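Local structure of 4-hydroxybutyrate CoA-transferase (Porphyromonas gingivalis, 3EH7) at residues F106-R114 against D143-S151; M163-L171 against I284-P294. The protein probably transfers coenzyme A between carboxylic acids such as acetate and 4-hydroxybutyrate. All coordinates share one frame; numbering follows the deposited sequence. Where two conformers were deposited one is given.

From the N terminus, interaction 1 comes first: helix 109-114 is met by helix 145-151 after a connection of 28 residues that holds strands 122-127 and 135-137. Interaction 2 opens only afterwards, at 163-171, and closes, across 112 intervening residues, at 284-294, so the two loops follow in series and neither encloses the other. The first contact lies wholly in the N-terminal family region, whereas the second ties that region to the C-terminal one. Their centres are 18 Å apart, yet they touch: P147 CG packs on P294 CB at 3.9 Å, and K146 NZ forms a long, weak ion pair with D169 OD1.

Interaction 1 of 2, residues F106-R114 against D143-S151; sequences FYEVPSMIR and DYSKPAAES
I113 reaches from helix 109-114 toward helix 145-151 with two separate branches. CG2 meets S151 CB at 3.6 Å, while CD1 extends the other way, to 4.4 Å from A148 CB and, more loosely, toward Y144 CB in the turn before the helix. With CG1 anti to the carbonyl carbon (chi1 -71°) and the chain extended beyond it (chi2 175°), the two branches together reach from Y144 to S151. Beside it, P110 and P147 lie side by side and point the same way; CB of P110 is 3.8 Å from CB of P147, and the ring carbons CG also meet. Y144 fills the end nearest F106. Its CB rests against V109 CG1 at 3.8 Å, and its ring carbon CD2 lies at the edge of the F106 ring, 4.0 Å from F106 CE1, the two side chains crossing at about a right angle.

D143 precedes the turn leading into helix 145-151, and its OD1 accepts a capping bond from S145 N (2.8 Å, from above the carboxylate plane) and also accepts from the S145 hydroxyl on its syn lone pair. At the C-terminal end of the pair the aliphatic R114 CG packs against S151 OG at 3.6 Å; the polar link there is the water joining R114 NH1 to E150 OE1. The other terminal nitrogen of R114, NH2, forms a salt bridge with D296. That residue belongs to helix 295-298, which also packs on P110 and F106.

Axes 9.3 Å apart and only 9° from parallel, with apolar side chains between them, mark this as a buried, near-parallel helix pair. It packs two helices of the N-terminal family region, which belongs to the Rossmann-like clan and contains a six-stranded parallel sheet.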
loop_
_atom_site.group_PDB
_atom_site.type_symbol
_atom_site.label_atom_id
_atom_site.label_comp_id
_atom_site.label_asym_id
_atom_site.label_seq_id
_atom_site.Cartn_x
_atom_site.Cartn_y
_atom_site.Cartn_z
ATOM N N PHE A 106 1.256 2.509 10.690
ATOM C CA PHE A 106 0.718 2.662 12.045
ATOM C C PHE A 106 -0.067 1.401 12.490
ATOM O O PHE A 106 0.164 0.878 13.577
ATOM C CB PHE A 106 -0.149 3.918 12.092
ATOM C CG PHE A 106 -0.509 4.385 13.483
ATOM C CD1 PHE A 106 0.059 3.830 14.629
ATOM C CD2 PHE A 106 -1.425 5.417 13.636
ATOM C CE1 PHE A 106 -0.315 4.287 15.890
ATOM C CE2 PHE A 106 -1.778 5.877 14.879
ATOM C CZ PHE A 106 -1.222 5.321 16.014
ATOM N N TYR A 107 -0.971 0.902 11.646
ATOM C CA TYR A 107 -1.741 -0.311 11.978
ATOM C C TYR A 107 -0.904 -1.570 12.240
ATOM O O TYR A 107 -1.381 -2.495 12.875
ATOM C CB TYR A 107 -2.838 -0.595 10.932
ATOM C CG TYR A 107 -2.356 -1.382 9.750
ATOM C CD1 TYR A 107 -1.778 -0.744 8.675
ATOM C CD2 TYR A 107 -2.429 -2.790 9.727
ATOM C CE1 TYR A 107 -1.323 -1.447 7.575
ATOM C CE2 TYR A 107 -1.959 -3.502 8.631
ATOM C CZ TYR A 107 -1.407 -2.809 7.560
ATOM O OH TYR A 107 -0.928 -3.446 6.447
ATOM N N GLU A 108 0.336 -1.597 11.748
ATOM C CA GLU A 108 1.242 -2.718 11.903
ATOM C C GLU A 108 2.070 -2.686 13.186
ATOM O O GLU A 108 2.696 -3.687 13.552
ATOM C CB GLU A 108 2.207 -2.794 10.708
ATOM C CG GLU A 108 1.850 -3.834 9.671
ATOM C CD GLU A 108 2.960 -4.030 8.642
ATOM O OE1 GLU A 108 3.264 -3.087 7.885
ATOM O OE2 GLU A 108 3.554 -5.136 8.609
ATOM N N VAL A 109 2.096 -1.543 13.859
ATOM C CA VAL A 109 2.904 -1.401 15.065
ATOM C C VAL A 109 2.591 -2.427 16.164
ATOM O O VAL A 109 3.513 -3.042 16.712
ATOM C CB VAL A 109 2.808 0.042 15.598
ATOM C CG1 VAL A 109 3.406 0.156 16.977
ATOM C CG2 VAL A 109 3.491 0.987 14.586
ATOM N N PRO A 110 1.304 -2.642 16.494
ATOM C CA PRO A 110 1.020 -3.605 17.590
ATOM C C PRO A 110 1.547 -5.019 17.335
ATOM O O PRO A 110 2.146 -5.622 18.231
ATOM C CB PRO A 110 -0.502 -3.591 17.696
ATOM C CG PRO A 110 -0.885 -2.191 17.135
ATOM C CD PRO A 110 0.081 -1.957 16.031
ATOM N N SER A 111 1.377 -5.550 16.124
ATOM C CA SER A 111 1.921 -6.897 15.854
ATOM C C SER A 111 3.450 -6.909 15.893
ATOM O O SER A 111 4.066 -7.873 16.360
ATOM C CB SER A 111 1.410 -7.455 14.534
ATOM O OG SER A 111 1.771 -6.584 13.478
HETATM N N MSE A 112 4.071 -5.829 15.432
HETATM C CA MSE A 112 5.517 -5.691 15.490
HETATM C C MSE A 112 5.990 -5.650 16.948
HETATM O O MSE A 112 7.076 -6.157 17.286
HETATM C CB MSE A 112 5.947 -4.437 14.734
HETATM C CG MSE A 112 7.418 -4.175 14.794
HETATM SE SE MSE A 112 8.016 -2.690 13.715
HETATM C CE MSE A 112 7.733 -3.490 11.911
ATOM N N ILE A 113 5.173 -5.052 17.811
ATOM C CA ILE A 113 5.473 -5.027 19.225
ATOM C C ILE A 113 5.305 -6.438 19.789
ATOM O O ILE A 113 6.183 -6.926 20.480
ATOM C CB ILE A 113 4.571 -4.014 20.021
ATOM C CG1 ILE A 113 4.970 -2.581 19.685
ATOM C CG2 ILE A 113 4.687 -4.263 21.556
ATOM C CD1 ILE A 113 4.069 -1.526 20.312
ATOM N N ARG A 114 4.192 -7.096 19.474
ATOM C CA ARG A 114 3.930 -8.441 19.999
ATOM C C ARG A 114 4.921 -9.476 19.506
ATOM O O ARG A 114 5.192 -10.430 20.220
ATOM C CB ARG A 114 2.523 -8.934 19.667
ATOM C CG ARG A 114 1.460 -8.379 20.575
ATOM C CD ARG A 114 0.136 -9.051 20.313
ATOM N NE ARG A 114 -0.397 -8.683 19.007
ATOM C CZ ARG A 114 -1.127 -7.585 18.754
ATOM N NH1 ARG A 114 -1.424 -6.694 19.712
ATOM N NH2 ARG A 114 -1.573 -7.374 17.531
ATOM N N ASP A 143 -4.625 3.361 20.658
ATOM C CA ASP A 143 -3.534 3.358 19.660
ATOM C C ASP A 143 -2.505 2.203 19.765
ATOM O O ASP A 143 -2.868 1.041 19.616
ATOM C CB ASP A 143 -2.915 4.772 19.596
ATOM C CG ASP A 143 -2.473 5.314 20.956
ATOM O OD1 ASP A 143 -1.419 4.868 21.473
ATOM O OD2 ASP A 143 -3.155 6.224 21.486
ATOM N N TYR A 144 -1.230 2.498 19.977
ATOM C CA TYR A 144 -0.248 1.473 20.279
ATOM C C TYR A 144 0.034 1.427 21.781
ATOM O O TYR A 144 0.780 0.574 22.240
ATOM C CB TYR A 144 1.070 1.738 19.536
ATOM C CG TYR A 144 1.783 2.980 20.042
ATOM C CD1 TYR A 144 2.685 2.915 21.099
ATOM C CD2 TYR A 144 1.492 4.228 19.512
ATOM C CE1 TYR A 144 3.306 4.054 21.565
ATOM C CE2 TYR A 144 2.101 5.369 19.976
ATOM C CZ TYR A 144 3.011 5.280 20.999
ATOM O OH TYR A 144 3.607 6.434 21.454
ATOM N N SER A 145 -0.505 2.395 22.525
ATOM C CA SER A 145 -0.245 2.521 23.958
ATOM C C SER A 145 -0.740 1.286 24.686
ATOM O O SER A 145 -0.037 0.732 25.544
ATOM C CB SER A 145 -0.921 3.781 24.524
ATOM O OG SER A 145 -0.520 4.967 23.847
ATOM N N LYS A 146 -1.946 0.835 24.343
ATOM C CA LYS A 146 -2.511 -0.370 24.943
ATOM C C LYS A 146 -1.717 -1.622 24.571
ATOM O O LYS A 146 -1.308 -2.358 25.472
ATOM C CB LYS A 146 -3.992 -0.508 24.599
ATOM C CG LYS A 146 -4.641 -1.863 24.900
ATOM C CD LYS A 146 -6.164 -1.715 24.845
ATOM C CE LYS A 146 -6.898 -2.919 25.305
ATOM N NZ LYS A 146 -6.745 -3.963 24.365
ATOM N N PRO A 147 -1.486 -1.855 23.259
ATOM C CA PRO A 147 -0.600 -2.944 22.862
ATOM C C PRO A 147 0.765 -2.900 23.557
ATOM O O PRO A 147 1.252 -3.940 23.960
ATOM C CB PRO A 147 -0.450 -2.748 21.365
ATOM C CG PRO A 147 -1.720 -2.103 20.937
ATOM C CD PRO A 147 -2.232 -1.324 22.094
ATOM N N ALA A 148 1.348 -1.714 23.739
ATOM C CA ALA A 148 2.631 -1.625 24.444
ATOM C C ALA A 148 2.502 -2.116 25.890
ATOM O O ALA A 148 3.319 -2.912 26.355
ATOM C CB ALA A 148 3.191 -0.198 24.399
ATOM N N ALA A 149 1.487 -1.642 26.593
ATOM C CA ALA A 149 1.242 -2.051 27.972
ATOM C C ALA A 149 1.020 -3.569 28.055
ATOM O O ALA A 149 1.392 -4.192 29.035
ATOM C CB ALA A 149 0.048 -1.322 28.557
ATOM N N GLU A 150 0.431 -4.164 27.030
ATOM C CA GLU A 150 0.135 -5.580 27.102
ATOM C C GLU A 150 1.331 -6.436 26.788
ATOM O O GLU A 150 1.282 -7.625 27.005
ATOM C CB GLU A 150 -1.006 -5.943 26.147
ATOM C CG GLU A 150 -2.343 -5.363 26.579
ATOM C CD GLU A 150 -3.401 -5.442 25.493
ATOM O OE1 GLU A 150 -3.061 -5.653 24.284
ATOM O OE2 GLU A 150 -4.571 -5.263 25.854
ATOM N N SER A 151 2.384 -5.837 26.231
ATOM C CA SER A 151 3.574 -6.575 25.873
ATOM C C SER A 151 4.849 -6.253 26.653
ATOM O O SER A 151 5.746 -7.060 26.656
ATOM C CB SER A 151 3.864 -6.389 24.384
ATOM O OG SER A 151 3.053 -7.269 23.647
HETATM O O HOH W 1 -1.443 -7.025 22.773
#

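Interaction 2 of 2, residues M163-L171 against I284-P294; sequences MPYVHGDNL and IDKNPDVELYP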
loop_
_atom_site.group_PDB
_atom_site.type_symbol
_atom_site.label_atom_id
_atom_site.label_comp_id
_atom_site.label_asym_id
_atom_site.label_seq_id
_atom_site.Cartn_x
_atom_site.Cartn_y
_atom_site.Cartn_z
HETATM N N MSE A 163 -8.069 11.718 33.750
HETATM C CA MSE A 163 -8.118 10.944 32.516
HETATM C C MSE A 163 -9.498 10.300 32.397
HETATM O O MSE A 163 -9.928 9.551 33.295
HETATM C CB MSE A 163 -7.063 9.860 32.485
HETATM C CG MSE A 163 -7.162 8.995 31.233
HETATM SE SE MSE A 163 -6.611 9.954 29.640
HETATM C CE MSE A 163 -5.033 8.907 29.272
ATOM N N PRO A 164 -10.213 10.597 31.305
ATOM C CA PRO A 164 -11.572 10.090 31.224
ATOM C C PRO A 164 -11.617 8.579 31.036
ATOM O O PRO A 164 -10.644 7.984 30.587
ATOM C CB PRO A 164 -12.156 10.809 29.999
ATOM C CG PRO A 164 -10.995 11.245 29.225
ATOM C CD PRO A 164 -9.894 11.507 30.195
ATOM N N TYR A 165 -12.737 7.980 31.423
ATOM C CA TYR A 165 -12.966 6.548 31.221
ATOM C C TYR A 165 -13.597 6.423 29.863
ATOM O O TYR A 165 -14.695 6.927 29.645
ATOM C CB TYR A 165 -13.888 5.978 32.301
ATOM C CG TYR A 165 -14.159 4.482 32.163
ATOM C CD1 TYR A 165 -15.197 4.022 31.346
ATOM C CD2 TYR A 165 -13.384 3.542 32.834
ATOM C CE1 TYR A 165 -15.458 2.687 31.205
ATOM C CE2 TYR A 165 -13.654 2.180 32.714
ATOM C CZ TYR A 165 -14.693 1.773 31.884
ATOM O OH TYR A 165 -14.994 0.444 31.720
ATOM N N VAL A 166 -12.877 5.828 28.924
ATOM C CA VAL A 166 -13.352 5.741 27.539
ATOM C C VAL A 166 -13.634 4.294 27.154
ATOM O O VAL A 166 -12.808 3.382 27.380
ATOM C CB VAL A 166 -12.351 6.389 26.549
ATOM C CG1 VAL A 166 -12.826 6.271 25.076
ATOM C CG2 VAL A 166 -12.130 7.869 26.936
ATOM N N HIS A 167 -14.787 4.121 26.532
ATOM C CA HIS A 167 -15.281 2.832 26.119
ATOM C C HIS A 167 -14.557 2.240 24.928
ATOM O O HIS A 167 -13.683 2.880 24.330
ATOM C CB HIS A 167 -16.778 2.943 25.833
ATOM C CG HIS A 167 -17.594 3.125 27.070
ATOM N ND1 HIS A 167 -17.931 2.080 27.892
ATOM C CD2 HIS A 167 -18.096 4.241 27.655
ATOM C CE1 HIS A 167 -18.623 2.537 28.922
ATOM N NE2 HIS A 167 -18.747 3.843 28.795
ATOM N N GLY A 168 -14.941 1.009 24.596
ATOM C CA GLY A 168 -14.336 0.223 23.512
ATOM C C GLY A 168 -13.402 -0.838 24.077
ATOM O O GLY A 168 -13.460 -1.145 25.265
ATOM N N ASP A 169 -12.544 -1.393 23.226
ATOM C CA ASP A 169 -11.514 -2.361 23.652
ATOM C C ASP A 169 -10.330 -1.570 24.193
ATOM O O ASP A 169 -9.314 -1.414 23.545
ATOM C CB ASP A 169 -11.096 -3.261 22.498
ATOM C CG ASP A 169 -10.039 -4.275 22.898
ATOM O OD1 ASP A 169 -9.967 -4.655 24.095
ATOM O OD2 ASP A 169 -9.285 -4.702 21.997
ATOM N N ASN A 170 -10.501 -1.059 25.412
ATOM C CA ASN A 170 -9.683 0.029 25.901
ATOM C C ASN A 170 -9.439 -0.057 27.404
ATOM O O ASN A 170 -9.286 0.978 28.063
ATOM C CB ASN A 170 -10.417 1.328 25.584
ATOM C CG ASN A 170 -9.542 2.534 25.670
ATOM O OD1 ASN A 170 -8.344 2.497 25.338
ATOM N ND2 ASN A 170 -10.149 3.652 26.082
ATOM N N LEU A 171 -9.379 -1.280 27.920
ATOM C CA LEU A 171 -9.213 -1.534 29.349
ATOM C C LEU A 171 -8.003 -2.400 29.611
ATOM O O LEU A 171 -7.518 -3.107 28.733
ATOM C CB LEU A 171 -10.429 -2.240 29.930
ATOM C CG LEU A 171 -11.788 -1.535 29.839
ATOM C CD1 LEU A 171 -12.854 -2.466 30.356
ATOM C CD2 LEU A 171 -11.815 -0.192 30.582
ATOM N N ILE A 284 -16.660 12.623 26.121
ATOM C CA ILE A 284 -16.346 11.212 25.889
ATOM C C ILE A 284 -16.360 10.379 27.173
ATOM O O ILE A 284 -16.409 9.159 27.103
ATOM C CB ILE A 284 -14.963 11.016 25.192
ATOM C CG1 ILE A 284 -13.816 11.375 26.166
ATOM C CG2 ILE A 284 -14.935 11.792 23.868
ATOM C CD1 ILE A 284 -12.428 11.399 25.560
ATOM N N ASP A 285 -16.299 11.039 28.330
ATOM C CA ASP A 285 -16.139 10.345 29.599
ATOM C C ASP A 285 -17.364 9.476 29.873
ATOM O O ASP A 285 -18.481 9.979 29.921
ATOM C CB ASP A 285 -15.923 11.354 30.730
ATOM C CG ASP A 285 -15.580 10.703 32.051
ATOM O OD1 ASP A 285 -15.098 9.568 32.072
ATOM O OD2 ASP A 285 -15.787 11.331 33.090
ATOM N N LYS A 286 -17.156 8.166 29.988
ATOM C CA LYS A 286 -18.264 7.229 30.216
ATOM C C LYS A 286 -19.364 7.334 29.155
ATOM O O LYS A 286 -20.524 7.031 29.425
ATOM C CB LYS A 286 -18.854 7.427 31.616
ATOM C CG LYS A 286 -17.868 7.164 32.738
ATOM C CD LYS A 286 -18.409 7.643 34.094
ATOM C CE LYS A 286 -17.880 6.781 35.262
ATOM N NZ LYS A 286 -16.451 6.331 35.048
ATOM N N ASN A 287 -18.994 7.720 27.937
ATOM C CA ASN A 287 -19.963 7.851 26.850
ATOM C C ASN A 287 -19.894 6.614 25.970
ATOM O O ASN A 287 -18.923 6.432 25.210
ATOM C CB ASN A 287 -19.672 9.117 26.050
ATOM C CG ASN A 287 -20.654 9.351 24.930
ATOM O OD1 ASN A 287 -21.405 8.466 24.559
ATOM N ND2 ASN A 287 -20.642 10.571 24.373
ATOM N N PRO A 288 -20.919 5.745 26.047
ATOM C CA PRO A 288 -20.797 4.491 25.298
ATOM C C PRO A 288 -20.911 4.638 23.782
ATOM O O PRO A 288 -20.689 3.670 23.076
ATOM C CB PRO A 288 -21.952 3.630 25.840
ATOM C CG PRO A 288 -22.918 4.575 26.419
ATOM C CD PRO A 288 -22.183 5.834 26.797
ATOM N N ASP A 289 -21.279 5.813 23.281
ATOM C CA ASP A 289 -21.303 6.026 21.846
ATOM C C ASP A 289 -19.908 6.302 21.282
ATOM O O ASP A 289 -19.772 6.425 20.079
ATOM C CB ASP A 289 -22.226 7.193 21.488
ATOM C CG ASP A 289 -23.681 6.916 21.845
ATOM O OD1 ASP A 289 -24.046 5.733 21.923
ATOM O OD2 ASP A 289 -24.439 7.874 22.065
ATOM N N VAL A 290 -18.904 6.442 22.153
ATOM C CA VAL A 290 -17.521 6.636 21.747
ATOM C C VAL A 290 -16.765 5.377 22.110
ATOM O O VAL A 290 -16.777 4.969 23.283
ATOM C CB VAL A 290 -16.848 7.826 22.477
ATOM C CG1 VAL A 290 -15.371 7.961 22.058
ATOM C CG2 VAL A 290 -17.608 9.130 22.225
ATOM N N GLU A 291 -16.128 4.751 21.110
ATOM C CA GLU A 291 -15.395 3.538 21.336
ATOM C C GLU A 291 -14.000 3.644 20.735
ATOM O O GLU A 291 -13.845 3.911 19.533
ATOM C CB GLU A 291 -16.166 2.324 20.767
ATOM C CG GLU A 291 -17.400 2.007 21.574
ATOM C CD GLU A 291 -18.202 0.817 21.051
ATOM O OE1 GLU A 291 -17.894 0.287 19.959
ATOM O OE2 GLU A 291 -19.193 0.462 21.721
ATOM N N LEU A 292 -12.986 3.486 21.589
ATOM C CA LEU A 292 -11.622 3.375 21.108
ATOM C C LEU A 292 -11.209 1.921 21.048
ATOM O O LEU A 292 -11.593 1.118 21.913
ATOM C CB LEU A 292 -10.625 4.144 21.956
ATOM C CG LEU A 292 -10.751 5.668 22.022
ATOM C CD1 LEU A 292 -9.421 6.353 22.383
ATOM C CD2 LEU A 292 -11.399 6.264 20.750
ATOM N N TYR A 293 -10.433 1.604 20.005
ATOM C CA TYR A 293 -9.800 0.291 19.834
ATOM C C TYR A 293 -8.334 0.510 19.485
ATOM O O TYR A 293 -7.943 1.586 19.013
ATOM C CB TYR A 293 -10.459 -0.498 18.713
ATOM C CG TYR A 293 -11.932 -0.742 18.876
ATOM C CD1 TYR A 293 -12.862 0.228 18.523
ATOM C CD2 TYR A 293 -12.400 -1.964 19.380
ATOM C CE1 TYR A 293 -14.219 -0.004 18.671
ATOM C CE2 TYR A 293 -13.731 -2.204 19.549
ATOM C CZ TYR A 293 -14.652 -1.241 19.182
ATOM O OH TYR A 293 -16.009 -1.501 19.373
ATOM N N PRO A 294 -7.507 -0.517 19.697
ATOM C CA PRO A 294 -6.117 -0.393 19.320
ATOM C C PRO A 294 -5.924 -0.220 17.814
ATOM O O PRO A 294 -6.784 -0.598 16.974
ATOM C CB PRO A 294 -5.468 -1.681 19.856
ATOM C CG PRO A 294 -6.571 -2.578 20.220
ATOM C CD PRO A 294 -7.791 -1.763 20.429
HETATM O O HOH W 2 -16.213 6.674 26.104
#
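A short, weakly bonded segment at 167-168 lies alongside strand 290-292 at the edge of the large mixed sheet, joining the two family regions. The evidence is three hydrogen bonds. One runs from L292 N to H167 O at 2.9 Å. Two further bonds link the residues before it to the type II turn from I284 to N287. Y165 N donates to D285 OD1 (2.9 Å), on the anti side of the carboxylate and 33° out of its plane; Y165 O accepts from K286 N, which arrives almost in line with the C=O bond (163° at the oxygen). Thus the backbone of Y165 is gripped through both its N-H and its carbonyl.

H167 buries the most surface. Its imidazole is sandwiched, P288 CB standing 4.3 Å above one face and Y165 CE1 3.9 Å above the opposite one, both toward the rim, while the K286-N287 peptide meets the ring edge. Water 2 accepts from H167 N and lies near I284 O and N287 O. V166 splits its branches: CG1, anti to the backbone N (chi1 179°), touches L292 CG at 3.7 Å, and CG2 reaches I284 CD1 at 3.8 Å. Farther along, D169 CB packs against Y293 CD2 at 3.6 Å.

Strand 290-292 continues the sheet through backbone bonds with 269-271, and E291 adds a salt bridge to K268. On the other flank, 163-171 rests on strand 135-137 through Y165 and L171, while P294 occupies the N-cap position of helix 295-298.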